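Local coordinates for protein 3-carboxy-cis,cis-muconate cycloisomerase (Acinetobacter calcoaceticus, PDB 1Q5N) that belongs, as a cycloisomerase, to the mostly helical fumarase/aspartase superfamily and assembles from four copies of its chain, at residues 240-251 against 334-345; 376-384 against 414-422. All blocks are in the same frame, centred on the assembly; numbering follows the deposited sequence.

Interaction 1 of 2, residues 240-251 against 334-345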
loop_
_atom_site.group_PDB
_atom_site.type_symbol
_atom_site.label_atom_id
_atom_site.label_comp_id
_atom_site.label_asym_id
_atom_site.label_seq_id
_atom_site.Cartn_x
_atom_site.Cartn_y
_atom_site.Cartn_z
ATOM N N ILE A 240 13.166 11.537 1.868
ATOM C CA ILE A 240 13.562 11.691 0.471
ATOM C C ILE A 240 12.495 11.001 -0.426
ATOM O O ILE A 240 12.048 11.586 -1.420
ATOM C CB ILE A 240 14.949 11.063 0.223
ATOM C CG1 ILE A 240 16.034 11.914 0.894
ATOM C CG2 ILE A 240 15.282 11.013 -1.299
ATOM C CD1 ILE A 240 17.395 11.157 0.950
ATOM N N ALA A 241 12.085 9.776 -0.073
ATOM C CA ALA A 241 11.060 9.053 -0.863
ATOM C C ALA A 241 9.745 9.845 -0.882
ATOM O O ALA A 241 9.108 9.937 -1.917
ATOM C CB ALA A 241 10.785 7.595 -0.296
ATOM N N SER A 242 9.360 10.425 0.252
ATOM C CA SER A 242 8.094 11.159 0.310
ATOM C C SER A 242 8.013 12.347 -0.671
ATOM O O SER A 242 6.960 12.642 -1.221
ATOM C CB SER A 242 7.791 11.649 1.753
ATOM O OG SER A 242 8.664 12.692 2.130
ATOM N N VAL A 243 9.133 13.017 -0.891
ATOM C CA VAL A 243 9.171 14.152 -1.801
ATOM C C VAL A 243 9.119 13.650 -3.269
ATOM O O VAL A 243 8.431 14.228 -4.106
ATOM C CB VAL A 243 10.435 14.989 -1.473
ATOM C CG1 VAL A 243 10.711 16.042 -2.570
ATOM C CG2 VAL A 243 10.204 15.703 -0.135
ATOM N N LEU A 244 9.815 12.548 -3.562
ATOM C CA LEU A 244 9.791 11.971 -4.894
ATOM C C LEU A 244 8.347 11.515 -5.145
ATOM O O LEU A 244 7.837 11.671 -6.241
ATOM C CB LEU A 244 10.762 10.785 -4.996
ATOM C CG LEU A 244 12.222 11.245 -4.771
ATOM C CD1 LEU A 244 13.107 9.971 -4.718
ATOM C CD2 LEU A 244 12.692 12.279 -5.864
ATOM N N GLY A 245 7.698 10.966 -4.119
ATOM C CA GLY A 245 6.328 10.531 -4.254
ATOM C C GLY A 245 5.391 11.685 -4.645
ATOM O O GLY A 245 4.509 11.494 -5.484
ATOM N N ILE A 246 5.573 12.873 -4.064
ATOM C CA ILE A 246 4.727 13.998 -4.395
ATOM C C ILE A 246 4.978 14.455 -5.832
ATOM O O ILE A 246 4.044 14.783 -6.567
ATOM C CB ILE A 246 4.969 15.169 -3.435
ATOM C CG1 ILE A 246 4.381 14.837 -2.054
ATOM C CG2 ILE A 246 4.359 16.454 -3.995
ATOM C CD1 ILE A 246 4.895 15.804 -0.988
ATOM N N ILE A 247 6.240 14.432 -6.256
ATOM C CA ILE A 247 6.549 14.846 -7.612
ATOM C C ILE A 247 5.887 13.883 -8.589
ATOM O O ILE A 247 5.330 14.308 -9.604
ATOM C CB ILE A 247 8.103 14.877 -7.869
ATOM C CG1 ILE A 247 8.712 16.018 -7.036
ATOM C CG2 ILE A 247 8.401 14.964 -9.395
ATOM C CD1 ILE A 247 10.250 15.910 -6.852
ATOM N N THR A 248 5.943 12.590 -8.296
ATOM C CA THR A 248 5.334 11.648 -9.221
ATOM C C THR A 248 3.832 11.864 -9.239
ATOM O O THR A 248 3.226 11.790 -10.310
ATOM C CB THR A 248 5.650 10.205 -8.847
ATOM O OG1 THR A 248 7.039 9.999 -9.069
ATOM C CG2 THR A 248 4.842 9.200 -9.710
ATOM N N GLY A 249 3.233 12.151 -8.075
ATOM C CA GLY A 249 1.802 12.421 -8.067
ATOM C C GLY A 249 1.458 13.671 -8.921
ATOM O O GLY A 249 0.433 13.675 -9.600
ATOM N N ASN A 250 2.289 14.728 -8.893
ATOM C CA ASN A 250 2.002 15.930 -9.703
ATOM C C ASN A 250 2.002 15.615 -11.210
ATOM O O ASN A 250 1.122 16.092 -11.939
ATOM C CB ASN A 250 3.040 17.075 -9.491
ATOM C CG ASN A 250 2.954 17.717 -8.113
ATOM O OD1 ASN A 250 1.856 18.012 -7.609
ATOM N ND2 ASN A 250 4.107 17.967 -7.505
ATOM N N VAL A 251 2.966 14.833 -11.701
ATOM C CA VAL A 251 2.971 14.603 -13.151
ATOM C C VAL A 251 1.934 13.534 -13.527
ATOM O O VAL A 251 1.465 13.470 -14.682
ATOM C CB VAL A 251 4.411 14.280 -13.706
ATOM C CG1 VAL A 251 5.344 15.477 -13.400
ATOM C CG2 VAL A 251 4.981 12.996 -13.095
ATOM N N ILE A 334 11.836 3.993 -6.534
ATOM C CA ILE A 334 11.104 5.267 -6.444
ATOM C C ILE A 334 11.845 6.358 -7.234
ATOM O O ILE A 334 11.235 7.063 -8.032
ATOM C CB ILE A 334 10.914 5.681 -4.961
ATOM C CG1 ILE A 334 10.136 4.573 -4.277
ATOM C CG2 ILE A 334 10.223 7.072 -4.842
ATOM C CD1 ILE A 334 9.709 4.833 -2.890
ATOM N N PHE A 335 13.157 6.498 -7.025
ATOM C CA PHE A 335 13.949 7.458 -7.798
ATOM C C PHE A 335 13.865 7.208 -9.321
ATOM O O PHE A 335 13.678 8.120 -10.129
ATOM C CB PHE A 335 15.425 7.356 -7.413
ATOM C CG PHE A 335 15.863 8.388 -6.421
ATOM C CD1 PHE A 335 16.018 9.723 -6.821
ATOM C CD2 PHE A 335 16.189 8.005 -5.097
ATOM C CE1 PHE A 335 16.498 10.691 -5.938
ATOM C CE2 PHE A 335 16.668 8.939 -4.189
ATOM C CZ PHE A 335 16.840 10.296 -4.602
ATOM N N GLN A 336 14.053 5.963 -9.712
ATOM C CA GLN A 336 14.011 5.618 -11.121
ATOM C C GLN A 336 12.675 5.883 -11.810
ATOM O O GLN A 336 12.670 6.336 -12.963
ATOM C CB GLN A 336 14.410 4.162 -11.310
ATOM C CG GLN A 336 15.901 3.983 -11.357
ATOM C CD GLN A 336 16.266 2.513 -11.361
ATOM O OE1 GLN A 336 16.258 1.874 -10.316
ATOM N NE2 GLN A 336 16.544 1.967 -12.527
ATOM N N LEU A 337 11.550 5.620 -11.126
ATOM C CA LEU A 337 10.221 5.868 -11.695
ATOM C C LEU A 337 9.930 7.364 -11.750
ATOM O O LEU A 337 9.290 7.843 -12.715
ATOM C CB LEU A 337 9.112 5.151 -10.892
ATOM C CG LEU A 337 9.127 3.628 -11.062
ATOM C CD1 LEU A 337 8.380 2.929 -9.976
ATOM C CD2 LEU A 337 8.532 3.289 -12.407
ATOM N N THR A 338 10.389 8.103 -10.735
ATOM C CA THR A 338 10.151 9.538 -10.685
ATOM C C THR A 338 10.936 10.267 -11.800
ATOM O O THR A 338 10.384 11.134 -12.509
ATOM C CB THR A 338 10.569 10.125 -9.310
ATOM O OG1 THR A 338 9.815 9.505 -8.273
ATOM C CG2 THR A 338 10.343 11.656 -9.272
ATOM N N ALA A 339 12.220 9.922 -11.950
ATOM C CA ALA A 339 13.073 10.541 -12.974
ATOM C C ALA A 339 12.505 10.119 -14.343
ATOM O O ALA A 339 12.436 10.930 -15.272
ATOM C CB ALA A 339 14.558 10.067 -12.801
ATOM N N GLY A 340 12.081 8.852 -14.470
ATOM C CA GLY A 340 11.465 8.425 -15.734
ATOM C C GLY A 340 10.168 9.201 -16.031
ATOM O O GLY A 340 9.927 9.681 -17.145
ATOM N N ALA A 341 9.333 9.384 -15.021
ATOM C CA ALA A 341 8.071 10.091 -15.249
ATOM C C ALA A 341 8.336 11.569 -15.582
ATOM O O ALA A 341 7.637 12.156 -16.396
ATOM C CB ALA A 341 7.115 9.967 -13.978
ATOM N N LEU A 342 9.331 12.163 -14.934
ATOM C CA LEU A 342 9.698 13.562 -15.190
ATOM C C LEU A 342 10.233 13.701 -16.602
ATOM O O LEU A 342 9.897 14.648 -17.310
ATOM C CB LEU A 342 10.781 14.018 -14.213
ATOM C CG LEU A 342 10.231 14.357 -12.866
ATOM C CD1 LEU A 342 11.363 14.550 -11.890
ATOM C CD2 LEU A 342 9.400 15.619 -13.037
ATOM N N GLU A 343 11.067 12.757 -17.019
ATOM C CA GLU A 343 11.600 12.870 -18.355
ATOM C C GLU A 343 10.485 12.842 -19.439
ATOM O O GLU A 343 10.528 13.634 -20.374
ATOM C CB GLU A 343 12.635 11.767 -18.616
ATOM C CG GLU A 343 12.931 11.554 -20.080
ATOM C CD GLU A 343 14.152 10.698 -20.275
ATOM O OE1 GLU A 343 15.274 11.273 -20.278
ATOM O OE2 GLU A 343 13.995 9.452 -20.391
ATOM N N ARG A 344 9.514 11.925 -19.344
ATOM C CA ARG A 344 8.439 11.893 -20.326
ATOM C C ARG A 344 7.528 13.142 -20.209
ATOM O O ARG A 344 7.102 13.713 -21.215
ATOM C CB ARG A 344 7.677 10.597 -20.175
ATOM C CG ARG A 344 8.462 9.537 -20.871
ATOM C CD ARG A 344 8.185 8.232 -20.317
ATOM N NE ARG A 344 9.275 7.320 -20.643
ATOM C CZ ARG A 344 10.266 7.001 -19.797
ATOM N NH1 ARG A 344 10.315 7.507 -18.569
ATOM N NH2 ARG A 344 11.222 6.169 -20.192
ATOM N N THR A 345 7.262 13.598 -18.991
ATOM C CA THR A 345 6.453 14.796 -18.834
ATOM C C THR A 345 7.136 16.018 -19.529
ATOM O O THR A 345 6.475 16.789 -20.252
ATOM C CB THR A 345 6.188 15.055 -17.339
ATOM O OG1 THR A 345 5.503 13.910 -16.822
ATOM C CG2 THR A 345 5.326 16.358 -17.106
#

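Interaction 2 of 2, residues 376-384 against 414-422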
loop_
_atom_site.group_PDB
_atom_site.type_symbol
_atom_site.label_atom_id
_atom_site.label_comp_id
_atom_site.label_asym_id
_atom_site.label_seq_id
_atom_site.Cartn_x
_atom_site.Cartn_y
_atom_site.Cartn_z
ATOM N N MET A 376 -27.286 35.264 -16.510
ATOM C CA MET A 376 -27.974 35.610 -15.303
ATOM C C MET A 376 -27.277 36.762 -14.524
ATOM O O MET A 376 -27.958 37.627 -13.967
ATOM C CB MET A 376 -28.084 34.349 -14.473
ATOM C CG MET A 376 -29.212 34.366 -13.512
ATOM S SD MET A 376 -28.489 33.929 -11.971
ATOM C CE MET A 376 -27.941 35.627 -11.412
ATOM N N MET A 377 -25.934 36.761 -14.489
ATOM C CA MET A 377 -25.155 37.833 -13.816
ATOM C C MET A 377 -25.315 39.176 -14.555
ATOM O O MET A 377 -25.398 40.220 -13.921
ATOM C CB MET A 377 -23.656 37.501 -13.773
ATOM C CG MET A 377 -23.287 36.310 -12.932
ATOM S SD MET A 377 -23.572 36.596 -11.195
ATOM C CE MET A 377 -24.898 35.449 -10.868
ATOM N N ALA A 378 -25.322 39.141 -15.888
ATOM C CA ALA A 378 -25.498 40.354 -16.691
ATOM C C ALA A 378 -26.879 40.962 -16.479
ATOM O O ALA A 378 -27.022 42.178 -16.541
ATOM C CB ALA A 378 -25.311 40.043 -18.165
ATOM N N LEU A 379 -27.888 40.117 -16.227
ATOM C CA LEU A 379 -29.265 40.569 -16.017
ATOM C C LEU A 379 -29.608 40.992 -14.603
ATOM O O LEU A 379 -30.506 41.806 -14.422
ATOM C CB LEU A 379 -30.273 39.483 -16.407
ATOM C CG LEU A 379 -30.775 39.416 -17.845
ATOM C CD1 LEU A 379 -31.814 40.491 -18.130
ATOM C CD2 LEU A 379 -29.599 39.612 -18.762
ATOM N N ALA A 380 -28.920 40.414 -13.614
ATOM C CA ALA A 380 -29.181 40.673 -12.187
ATOM C C ALA A 380 -29.358 42.149 -11.818
ATOM O O ALA A 380 -30.321 42.500 -11.127
ATOM C CB ALA A 380 -28.081 40.050 -11.321
ATOM N N PRO A 381 -28.438 43.028 -12.271
ATOM C CA PRO A 381 -28.499 44.469 -11.985
ATOM C C PRO A 381 -29.798 45.147 -12.487
ATOM O O PRO A 381 -30.458 45.886 -11.753
ATOM C CB PRO A 381 -27.256 45.015 -12.700
ATOM C CG PRO A 381 -26.314 43.849 -12.700
ATOM C CD PRO A 381 -27.227 42.712 -13.052
ATOM N N HIS A 382 -30.164 44.898 -13.734
ATOM C CA HIS A 382 -31.357 45.506 -14.281
ATOM C C HIS A 382 -32.625 44.738 -13.898
ATOM O O HIS A 382 -33.718 45.140 -14.282
ATOM C CB HIS A 382 -31.253 45.552 -15.810
ATOM C CG HIS A 382 -29.911 45.985 -16.321
ATOM N ND1 HIS A 382 -29.519 47.303 -16.367
ATOM C CD2 HIS A 382 -28.867 45.266 -16.802
ATOM C CE1 HIS A 382 -28.290 47.383 -16.858
ATOM N NE2 HIS A 382 -27.876 46.161 -17.128
ATOM N N MET A 383 -32.520 43.684 -13.097
ATOM C CA MET A 383 -33.714 42.880 -12.850
ATOM C C MET A 383 -33.932 42.303 -11.442
ATOM O O MET A 383 -35.064 42.007 -11.055
ATOM C CB MET A 383 -33.661 41.752 -13.890
ATOM C CG MET A 383 -34.963 41.157 -14.341
ATOM S SD MET A 383 -34.704 40.086 -15.792
ATOM C CE MET A 383 -34.701 41.290 -17.076
ATOM N N GLY A 384 -32.852 42.156 -10.683
ATOM C CA GLY A 384 -32.934 41.564 -9.363
ATOM C C GLY A 384 -32.542 40.129 -9.623
ATOM O O GLY A 384 -33.047 39.537 -10.568
ATOM N N ASP A 414 -38.705 39.454 -24.256
ATOM C CA ASP A 414 -38.909 40.890 -24.073
ATOM C C ASP A 414 -38.145 41.607 -22.985
ATOM O O ASP A 414 -37.405 42.551 -23.268
ATOM C CB ASP A 414 -40.395 41.190 -23.908
ATOM C CG ASP A 414 -41.168 40.966 -25.190
ATOM O OD1 ASP A 414 -40.643 41.348 -26.276
ATOM O OD2 ASP A 414 -42.296 40.410 -25.102
ATOM N N GLU A 415 -38.357 41.181 -21.745
ATOM C CA GLU A 415 -37.700 41.765 -20.578
ATOM C C GLU A 415 -36.254 42.094 -20.912
ATOM O O GLU A 415 -35.732 43.135 -20.533
ATOM C CB GLU A 415 -37.703 40.761 -19.420
ATOM C CG GLU A 415 -39.071 40.384 -18.831
ATOM C CD GLU A 415 -40.099 39.907 -19.868
ATOM O OE1 GLU A 415 -39.813 38.935 -20.615
ATOM O OE2 GLU A 415 -41.208 40.510 -19.920
ATOM N N VAL A 416 -35.624 41.163 -21.628
ATOM C CA VAL A 416 -34.228 41.235 -22.042
ATOM C C VAL A 416 -33.917 42.291 -23.098
ATOM O O VAL A 416 -32.982 43.070 -22.924
ATOM C CB VAL A 416 -33.768 39.847 -22.554
ATOM C CG1 VAL A 416 -32.318 39.872 -22.976
ATOM C CG2 VAL A 416 -33.980 38.826 -21.476
ATOM N N LYS A 417 -34.677 42.314 -24.193
ATOM C CA LYS A 417 -34.438 43.300 -25.249
ATOM C C LYS A 417 -34.517 44.697 -24.666
ATOM O O LYS A 417 -33.911 45.632 -25.198
ATOM C CB LYS A 417 -35.453 43.144 -26.377
ATOM C CG LYS A 417 -35.208 41.904 -27.208
ATOM C CD LYS A 417 -36.466 41.363 -27.856
ATOM C CE LYS A 417 -36.954 42.244 -28.980
ATOM N NZ LYS A 417 -37.829 41.435 -29.874
ATOM N N GLN A 418 -35.261 44.823 -23.564
ATOM C CA GLN A 418 -35.422 46.096 -22.856
ATOM C C GLN A 418 -34.076 46.649 -22.359
ATOM O O GLN A 418 -33.932 47.862 -22.222
ATOM C CB GLN A 418 -36.369 45.926 -21.642
ATOM C CG GLN A 418 -37.773 46.603 -21.725
ATOM C CD GLN A 418 -37.756 48.144 -21.522
ATOM O OE1 GLN A 418 -37.257 48.910 -22.372
ATOM N NE2 GLN A 418 -38.311 48.596 -20.392
ATOM N N TYR A 419 -33.093 45.775 -22.105
ATOM C CA TYR A 419 -31.789 46.209 -21.586
ATOM C C TYR A 419 -30.564 45.935 -22.429
ATOM O O TYR A 419 -29.499 46.468 -22.128
ATOM C CB TYR A 419 -31.512 45.578 -20.220
ATOM C CG TYR A 419 -32.616 45.706 -19.202
ATOM C CD1 TYR A 419 -32.888 46.929 -18.574
ATOM C CD2 TYR A 419 -33.416 44.610 -18.885
ATOM C CE1 TYR A 419 -33.933 47.051 -17.655
ATOM C CE2 TYR A 419 -34.464 44.722 -17.971
ATOM C CZ TYR A 419 -34.719 45.943 -17.365
ATOM O OH TYR A 419 -35.775 46.045 -16.489
ATOM N N PHE A 420 -30.664 45.102 -23.458
ATOM C CA PHE A 420 -29.463 44.805 -24.243
ATOM C C PHE A 420 -29.667 44.762 -25.764
ATOM O O PHE A 420 -30.636 44.161 -26.222
ATOM C CB PHE A 420 -28.846 43.445 -23.813
ATOM C CG PHE A 420 -28.434 43.354 -22.350
ATOM C CD1 PHE A 420 -29.241 42.715 -21.421
ATOM C CD2 PHE A 420 -27.224 43.879 -21.912
ATOM C CE1 PHE A 420 -28.844 42.591 -20.087
ATOM C CE2 PHE A 420 -26.823 43.757 -20.570
ATOM C CZ PHE A 420 -27.639 43.115 -19.660
ATOM N N ASN A 421 -28.756 45.378 -26.540
ATOM C CA ASN A 421 -28.849 45.321 -28.016
ATOM C C ASN A 421 -28.275 43.986 -28.458
ATOM O O ASN A 421 -27.630 43.295 -27.677
ATOM C CB ASN A 421 -27.999 46.355 -28.787
ATOM C CG ASN A 421 -27.453 47.469 -27.940
ATOM O OD1 ASN A 421 -28.214 48.286 -27.385
ATOM N ND2 ASN A 421 -26.114 47.551 -27.868
ATOM N N PRO A 422 -28.476 43.626 -29.733
ATOM C CA PRO A 422 -27.917 42.347 -30.154
ATOM C C PRO A 422 -26.413 42.288 -29.922
ATOM O O PRO A 422 -25.889 41.262 -29.509
ATOM C CB PRO A 422 -28.294 42.286 -31.635
ATOM C CG PRO A 422 -29.645 42.927 -31.642
ATOM C CD PRO A 422 -29.405 44.152 -30.755
#

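Interaction 1 of 2, residues 240-251 against 334-345
Ile334 opens the contact by laying CG2 against Leu244 CB at 3.8 Å, while its outer CD1 reaches the methyl of Ala241. Next, Phe335 leaves its helix pointing away from 240-251, yet a first torsion of -98° swings the ring back. Leu244 CD1 then sits squarely over one face, 3.4 Å from the centroid of the Phe335 ring, a CH-pi contact, and Ile240 CG2 touches CZ and CE2 of the same ring. Thr338 brings in a hydroxyl: its OG1 lies 2.9 Å from Thr248 OG1, and the same hydroxyl bonds back to Ile334 O from above the carbonyl plane, opposite the face used by Thr338 N. Its CG2 turns to Ile247 CG2. Ala341 CB receives Val251 CG2 at 3.8 Å, Leu342 CD2 packs on Ile247 CG2, and Thr345 OG1, bonded to Ala341 O at 2.8 Å, lies 3.3 Å from Val251 CB.

The two helices run roughly parallel, 31° apart, within the long helical bundle that is the core of this superfamily. Every touching residue is buried, and the Thr338 and Thr345 hydroxyls bond to their own helix, which probably lets them sit in an otherwise apolar seam at little cost.

Interaction 2 of 2, residues 376-384 against 414-422
His382 and Tyr419 slide past each other with rings near parallel, in a small aromatic cluster that Phe420 completes. The two planes lie at 20° but are so far offset that the rings barely overlap; what covers the tyrosine is rather the methylene of the histidine. His382 CB stands over the middle of one face, 3.5 Å from the centroid of the Tyr419 ring, a CH-pi contact, and Gln418 CB lies near the rim of the opposite face. Phe420 is turned almost perpendicular to the imidazole, at 88°, with its CZ 3.8 Å from His382 CD2.

Aliphatic groups fill in around the rings. Leu379 sends CD2 to Phe420 CE1 at 3.3 Å, while its CD1 faces Val416 CG2. Met383 starts with CG anti to its backbone N (chi1 -152°) and bends at the thioether, which carries CE to the edge of the tyrosine ring, 3.6 Å from Tyr419 CE2, and on to Glu415 CB. Ala378 CB touches Phe420 CZ more loosely, and Ile428 of helix 422-428 backs both Ala378 and Phe420.

Polar atoms come close at two places, both on backbone carbonyls of 376-384. Ala378 O lies in the plane of the Phe420 ring, at its edge, 3.3 Å from CZ, where the slightly positive C-H rim suits an oxygen. His382 O approaches Tyr419 OH to 3.1 Å.

The contact joins the last turns of helix 372-383, kinked around Pro381, to helix 414-417 and the residues after it in the C-terminal helical region. Leu379 and Val416 are buried, whereas His382 and Glu415 lie at the surface, so cohesion comes chiefly from rings and methyl groups, at a contact that is only partly buried.

From the N terminus, the chain passes through several helices and a small sheet before helix 235-261. Interaction 1 closes when helix 323-351 returns to it, across 82 intervening residues that include helix 290-311 and the unmodelled 274-286; both partners belong to the long bundle near the middle of the subunit. The chain then leaves that bundle, and interaction 2 closes a much shorter loop of 29 residues, largely helices 385-402 and 406-410, at one far end of the elongated subunit. The two loops follow in series, neither nesting nor crossing. Their centres are 52 Å apart and their nearest atoms about 32 Å, so the two do not touch: one joins helices of the bundle, the other parts of the C-terminal region.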